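Local coordinates for hydroxylase (Rhodococcus sp., PDB 2OR0), which probably acts as a flavin-dependent monooxygenase of the acyl-CoA dehydrogenase family, using reduced flavin to insert one atom of molecular oxygen into its substrate, at residues Ile101-Leu109 against Thr127-Pro135. Numbering follows the deposited sequence. Where two conformers were deposited one is given.
Sequences IVGVHPWEL and TWMASPYAP
His105 reaches from the bend between helices 93-102 and 105-109 to the backbone of Met129, where the helical part of this acyl-CoA dehydrogenase-like fold meets the first strand of its beta domain. A type I turn from Val102 to His105 makes the bend. With CG anti to its own carbonyl carbon (chi1 -59°), the imidazole is directed at strand 129-130, and ND1 donates to Met129 O at 2.7 Å. The bond is bent, 137° at the hydrogen, and the donor stands well above the carbonyl plane. Ile101 O lies 3.3 Å above the centre of one ring face. Histidine suits this buried place because its flat ring fits between backbone groups and still supplies an N-H. A water ties the two backbones together as well, donating to Val102 O and accepting from Met129 N.

Met129, present as selenomethionine, brings a flexible, polarisable chain to the apolar side. Bent at chi3, it sets CE 3.9 Å from Leu109 CD2 and also against His105 CB, while Trp121 of helix 114-121 packs beside it.

Tyr133 runs antiparallel alongside the imidazole, the ring planes at 71°. Tyrosine suits the place: its ring packs among Phe254 and Phe165 while its hydroxyl meets a carboxylate. The stronger polar partner of Glu108 is His184, whose ND1 is hydrogen-bonded to OE2; OE1 accepts a weak hydrogen bond of 2.8 Å from Tyr133 OH.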
loop_
_atom_site.group_PDB
_atom_site.type_symbol
_atom_site.label_atom_id
_atom_site.label_comp_id
_atom_site.label_asym_id
_atom_site.label_seq_id
_atom_site.Cartn_x
_atom_site.Cartn_y
_atom_site.Cartn_z
ATOM N N ILE A 101 1.537 2.990 0.668
ATOM C CA ILE A 101 2.048 3.041 -0.712
ATOM C C ILE A 101 3.325 3.878 -0.769
ATOM O O ILE A 101 4.365 3.399 -1.186
ATOM C CB ILE A 101 0.999 3.693 -1.707
ATOM C CG1 ILE A 101 -0.291 2.883 -1.774
ATOM C CG2 ILE A 101 1.588 3.865 -3.116
ATOM C CD1 ILE A 101 -0.415 1.964 -3.003
ATOM N N VAL A 102 3.212 5.143 -0.389
ATOM C CA VAL A 102 4.334 6.067 -0.386
ATOM C C VAL A 102 5.403 5.527 0.598
ATOM O O VAL A 102 6.597 5.599 0.310
ATOM C CB VAL A 102 3.888 7.505 -0.041
ATOM C CG1 VAL A 102 5.061 8.473 -0.010
ATOM C CG2 VAL A 102 2.863 8.019 -1.063
ATOM N N GLY A 103 4.942 4.911 1.703
ATOM C CA GLY A 103 5.811 4.273 2.691
ATOM C C GLY A 103 6.645 3.088 2.255
ATOM O O GLY A 103 7.628 2.748 2.918
ATOM N N VAL A 104 6.265 2.438 1.163
ATOM C CA VAL A 104 7.035 1.326 0.649
ATOM C C VAL A 104 8.187 1.758 -0.286
ATOM O O VAL A 104 9.168 1.014 -0.490
ATOM C CB VAL A 104 6.091 0.297 -0.036
ATOM C CG1 VAL A 104 6.839 -0.603 -0.995
ATOM C CG2 VAL A 104 5.424 -0.556 1.040
ATOM N N HIS A 105 8.057 2.947 -0.871
ATOM C CA HIS A 105 9.050 3.423 -1.841
ATOM C C HIS A 105 10.482 3.553 -1.254
ATOM O O HIS A 105 11.433 3.173 -1.946
ATOM C CB HIS A 105 8.575 4.699 -2.545
ATOM C CG HIS A 105 7.274 4.526 -3.279
ATOM N ND1 HIS A 105 6.281 5.478 -3.268
ATOM C CD2 HIS A 105 6.788 3.492 -4.005
ATOM C CE1 HIS A 105 5.248 5.050 -3.973
ATOM N NE2 HIS A 105 5.529 3.844 -4.427
ATOM N N PRO A 106 10.627 4.052 0.007
ATOM C CA PRO A 106 11.942 4.101 0.654
ATOM C C PRO A 106 12.550 2.721 0.818
ATOM O O PRO A 106 13.773 2.580 0.812
ATOM C CB PRO A 106 11.636 4.685 2.033
ATOM C CG PRO A 106 10.409 5.500 1.828
ATOM C CD PRO A 106 9.600 4.638 0.896
ATOM N N TRP A 107 11.707 1.700 0.953
ATOM C CA TRP A 107 12.205 0.351 1.093
ATOM C C TRP A 107 12.938 -0.089 -0.186
ATOM O O TRP A 107 14.053 -0.631 -0.124
ATOM C CB TRP A 107 11.076 -0.616 1.501
ATOM C CG TRP A 107 11.563 -2.009 1.657
ATOM C CD1 TRP A 107 12.118 -2.579 2.786
ATOM C CD2 TRP A 107 11.545 -3.032 0.656
ATOM N NE1 TRP A 107 12.454 -3.884 2.522
ATOM C CE2 TRP A 107 12.125 -4.185 1.226
ATOM C CE3 TRP A 107 11.102 -3.082 -0.682
ATOM C CZ2 TRP A 107 12.271 -5.379 0.512
ATOM C CZ3 TRP A 107 11.243 -4.259 -1.383
ATOM C CH2 TRP A 107 11.814 -5.399 -0.790
ATOM N N GLU A 108 12.320 0.137 -1.346
ATOM C CA GLU A 108 12.951 -0.251 -2.599
ATOM C C GLU A 108 14.164 0.658 -2.927
ATOM O O GLU A 108 15.182 0.173 -3.383
ATOM C CB GLU A 108 11.971 -0.261 -3.770
ATOM C CG GLU A 108 12.635 -0.746 -5.064
ATOM C CD GLU A 108 11.672 -0.916 -6.221
ATOM O OE1 GLU A 108 10.444 -0.827 -6.007
ATOM O OE2 GLU A 108 12.137 -1.143 -7.351
ATOM N N LEU A 109 14.045 1.959 -2.677
ATOM C CA LEU A 109 15.130 2.877 -2.970
ATOM C C LEU A 109 16.372 2.502 -2.161
ATOM O O LEU A 109 17.487 2.834 -2.549
ATOM C CB LEU A 109 14.741 4.298 -2.629
ATOM C CG LEU A 109 15.535 5.368 -3.393
ATOM C CD1 LEU A 109 15.147 5.393 -4.901
ATOM C CD2 LEU A 109 15.357 6.730 -2.733
ATOM N N THR A 127 11.434 13.884 1.839
ATOM C CA THR A 127 11.030 13.936 0.438
ATOM C C THR A 127 10.337 12.624 0.101
ATOM O O THR A 127 10.897 11.541 0.353
ATOM C CB THR A 127 12.263 14.140 -0.485
ATOM O OG1 THR A 127 12.892 15.379 -0.152
ATOM C CG2 THR A 127 11.861 14.176 -1.953
ATOM N N TRP A 128 9.127 12.723 -0.459
ATOM C CA TRP A 128 8.323 11.544 -0.823
ATOM C C TRP A 128 8.382 11.200 -2.303
ATOM O O TRP A 128 8.494 12.092 -3.163
ATOM C CB TRP A 128 6.847 11.744 -0.459
ATOM C CG TRP A 128 6.555 11.907 0.988
ATOM C CD1 TRP A 128 7.430 11.766 2.043
ATOM C CD2 TRP A 128 5.272 12.206 1.569
ATOM N NE1 TRP A 128 6.776 11.998 3.235
ATOM C CE2 TRP A 128 5.451 12.261 2.975
ATOM C CE3 TRP A 128 3.993 12.438 1.035
ATOM C CZ2 TRP A 128 4.386 12.536 3.864
ATOM C CZ3 TRP A 128 2.934 12.726 1.915
ATOM C CH2 TRP A 128 3.144 12.759 3.319
HETATM N N MSE A 129 8.277 9.895 -2.582
HETATM C CA MSE A 129 8.111 9.387 -3.929
HETATM C C MSE A 129 6.678 8.876 -4.132
HETATM O O MSE A 129 6.111 8.214 -3.247
HETATM C CB MSE A 129 9.089 8.251 -4.220
HETATM C CG MSE A 129 10.557 8.638 -4.166
HETATM SE SE MSE A 129 11.597 7.027 -3.962
HETATM C CE MSE A 129 11.575 7.147 -1.995
ATOM N N ALA A 130 6.135 9.174 -5.317
ATOM C CA ALA A 130 4.846 8.655 -5.801
ATOM C C ALA A 130 5.058 7.440 -6.682
ATOM O O ALA A 130 6.156 7.218 -7.211
ATOM C CB ALA A 130 4.068 9.746 -6.588
ATOM N N SER A 131 4.010 6.640 -6.808
ATOM C CA SER A 131 3.911 5.469 -7.664
ATOM C C SER A 131 3.158 5.863 -8.952
ATOM O O SER A 131 2.887 7.045 -9.196
ATOM C CB SER A 131 3.120 4.374 -6.901
ATOM O OG SER A 131 1.776 4.808 -6.604
ATOM N N PRO A 132 2.689 4.867 -9.729
ATOM C CA PRO A 132 2.661 3.393 -9.681
ATOM C C PRO A 132 3.787 2.630 -10.356
ATOM O O PRO A 132 4.391 3.099 -11.326
ATOM C CB PRO A 132 1.367 3.072 -10.414
ATOM C CG PRO A 132 1.364 4.104 -11.528
ATOM C CD PRO A 132 1.943 5.373 -10.908
ATOM N N TYR A 133 4.005 1.413 -9.868
ATOM C CA TYR A 133 4.899 0.458 -10.511
ATOM C C TYR A 133 4.349 -0.163 -11.788
ATOM O O TYR A 133 5.112 -0.791 -12.511
ATOM C CB TYR A 133 5.226 -0.678 -9.550
ATOM C CG TYR A 133 6.075 -0.248 -8.383
ATOM C CD1 TYR A 133 7.378 0.182 -8.572
ATOM C CD2 TYR A 133 5.568 -0.282 -7.077
ATOM C CE1 TYR A 133 8.169 0.566 -7.493
ATOM C CE2 TYR A 133 6.364 0.088 -5.979
ATOM C CZ TYR A 133 7.672 0.511 -6.201
ATOM O OH TYR A 133 8.472 0.900 -5.128
ATOM N N ALA A 134 3.043 -0.036 -12.051
ATOM C CA ALA A 134 2.466 -0.590 -13.287
ATOM C C ALA A 134 3.300 -0.125 -14.482
ATOM O O ALA A 134 3.621 1.052 -14.585
ATOM C CB ALA A 134 0.997 -0.180 -13.463
ATOM N N PRO A 135 3.687 -1.061 -15.360
ATOM C CA PRO A 135 4.611 -0.751 -16.453
ATOM C C PRO A 135 3.899 -0.063 -17.636
ATOM O O PRO A 135 3.923 -0.582 -18.769
ATOM C CB PRO A 135 5.126 -2.127 -16.851
ATOM C CG PRO A 135 3.986 -3.028 -16.582
ATOM C CD PRO A 135 3.305 -2.483 -15.350
HETATM O O HOH W 1 8.386 7.924 -0.504
#